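Local coordinates for 0.19 alpha-amylase inhibitor (Triticum aestivum, PDB 1HSS) that inhibits animal alpha-amylases as a disulfide-rich homodimer of the cereal trypsin/alpha-amylase inhibitor family from wheat kernel, at the interface of chains A and B. Numbering follows the deposited sequence. Chains: chain A/B, 0.19 alpha-amylase inhibitor.

The interface of chains A and B. Residues chain A 90, 114-116, 119; chain B 90, 114-116, 119.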
loop_
_atom_site.group_PDB
_atom_site.type_symbol
_atom_site.label_atom_id
_atom_site.label_comp_id
_atom_site.label_asym_id
_atom_site.label_seq_id
_atom_site.Cartn_x
_atom_site.Cartn_y
_atom_site.Cartn_z
ATOM N N LEU A 90 -6.482 2.746 -3.377
ATOM C CA LEU A 90 -5.662 2.037 -2.405
ATOM C C LEU A 90 -4.273 1.740 -2.949
ATOM O O LEU A 90 -3.296 1.798 -2.210
ATOM C CB LEU A 90 -6.329 0.737 -2.022
ATOM C CG LEU A 90 -6.473 0.476 -0.531
ATOM C CD1 LEU A 90 -7.180 1.642 0.143
ATOM C CD2 LEU A 90 -7.266 -0.808 -0.343
ATOM N N VAL A 114 2.783 5.662 3.397
ATOM C CA VAL A 114 1.466 5.419 2.857
ATOM C C VAL A 114 0.722 6.772 2.895
ATOM O O VAL A 114 1.001 7.611 3.764
ATOM C CB VAL A 114 0.811 4.296 3.725
ATOM C CG1 VAL A 114 -0.452 4.740 4.353
ATOM C CG2 VAL A 114 0.670 3.031 2.924
ATOM N N CYS A 115 -0.026 7.066 1.832
ATOM C CA CYS A 115 -0.714 8.351 1.675
ATOM C C CYS A 115 -2.223 8.283 1.911
ATOM O O CYS A 115 -2.981 8.137 0.958
ATOM C CB CYS A 115 -0.474 8.902 0.266
ATOM S SG CYS A 115 1.260 9.248 -0.097
ATOM N N LYS A 116 -2.666 8.631 3.115
ATOM C CA LYS A 116 -4.093 8.520 3.467
ATOM C C LYS A 116 -5.020 9.485 2.724
ATOM O O LYS A 116 -6.178 9.161 2.446
ATOM C CB LYS A 116 -4.299 8.666 4.978
ATOM C CG LYS A 116 -4.015 10.043 5.528
ATOM C CD LYS A 116 -4.181 10.047 7.037
ATOM C CE LYS A 116 -3.698 11.353 7.655
ATOM N NZ LYS A 116 -4.690 12.449 7.513
ATOM N N ALA A 119 -5.739 7.715 -0.540
ATOM C CA ALA A 119 -6.668 6.607 -0.298
ATOM C C ALA A 119 -8.133 7.064 -0.134
ATOM O O ALA A 119 -9.075 6.303 -0.357
ATOM C CB ALA A 119 -6.226 5.818 0.927
ATOM N N LEU B 90 -3.985 1.079 6.675
ATOM C CA LEU B 90 -3.530 1.324 5.302
ATOM C C LEU B 90 -2.203 0.632 4.965
ATOM O O LEU B 90 -1.982 0.200 3.834
ATOM C CB LEU B 90 -3.374 2.821 5.081
ATOM C CG LEU B 90 -4.012 3.361 3.810
ATOM C CD1 LEU B 90 -5.506 3.010 3.757
ATOM C CD2 LEU B 90 -3.813 4.866 3.794
ATOM N N VAL B 114 -3.309 -5.368 -3.260
ATOM C CA VAL B 114 -3.726 -4.515 -2.161
ATOM C C VAL B 114 -4.992 -5.125 -1.524
ATOM O O VAL B 114 -5.770 -5.776 -2.222
ATOM C CB VAL B 114 -3.955 -3.104 -2.743
ATOM C CG1 VAL B 114 -5.391 -2.682 -2.612
ATOM C CG2 VAL B 114 -2.970 -2.127 -2.145
ATOM N N CYS B 115 -5.074 -5.111 -0.195
ATOM C CA CYS B 115 -6.184 -5.739 0.535
ATOM C C CYS B 115 -7.199 -4.752 1.095
ATOM O O CYS B 115 -7.057 -4.278 2.231
ATOM C CB CYS B 115 -5.653 -6.573 1.685
ATOM S SG CYS B 115 -4.636 -7.944 1.104
ATOM N N LYS B 116 -8.311 -4.586 0.383
ATOM C CA LYS B 116 -9.313 -3.591 0.761
ATOM C C LYS B 116 -10.072 -3.948 2.055
ATOM O O LYS B 116 -10.373 -3.074 2.890
ATOM C CB LYS B 116 -10.290 -3.347 -0.409
ATOM C CG LYS B 116 -11.106 -4.564 -0.859
ATOM C CD LYS B 116 -12.111 -4.205 -1.937
ATOM C CE LYS B 116 -12.888 -5.424 -2.413
ATOM N NZ LYS B 116 -14.078 -5.660 -1.550
ATOM N N ALA B 119 -7.898 -2.725 4.759
ATOM C CA ALA B 119 -7.916 -1.261 4.830
ATOM C C ALA B 119 -9.168 -0.710 5.530
ATOM O O ALA B 119 -9.144 0.369 6.093
ATOM C CB ALA B 119 -7.802 -0.679 3.440
#
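Helix 85-92 of this cereal trypsin/alpha-amylase inhibitor supplies a knob to the two-fold homodimer interface, a compact example of how two-fold symmetry makes one leucine contact serve twice; the pair forms one part of the interface. A:Leu90 packs on an apolar patch of chain B, formed by B:Val114, the backbone CA and CB of B:Lys116 and the CB of B:Ala119, and B:Leu90 does the same to chain A. Each leucine hides 66 to 67 Å² in this way, and no N or O of one chain comes within bonding distance of the other here. Of the two methyl branches, CD2 makes the closer contacts. CD2 of A:Leu90 presses on CG1 of B:Val114 at 3.5 Å. The same CD2 of A:Leu90 rests 3.6 Å from the backbone CA of B:Lys116, and the CB methyl of B:Ala119 is 3.8 Å from it. CD1 of A:Leu90 also meets CB of B:Ala119, more loosely, at 4.1 Å. The valine crosses the leucine obliquely, so that CG1 of B:Val114 lies against the root of the side chain as well as the tip, 3.6 Å from CB of A:Leu90. CG2 of B:Val114 lies 3.9 Å from the carbonyl O of A:Leu90. In the twin, CG1 of A:Val114 sits 3.4 Å from CD2 of B:Leu90, and in both copies this methyl pair is packed more tightly than usual. Chi1 of the leucine, -129° in chain A and -132° in chain B, lies well away from a staggered value, a twist that may reflect packing against the patch. The long chain of Lys116 runs away from the leucine and bends at chi4 to end in the NZ amine.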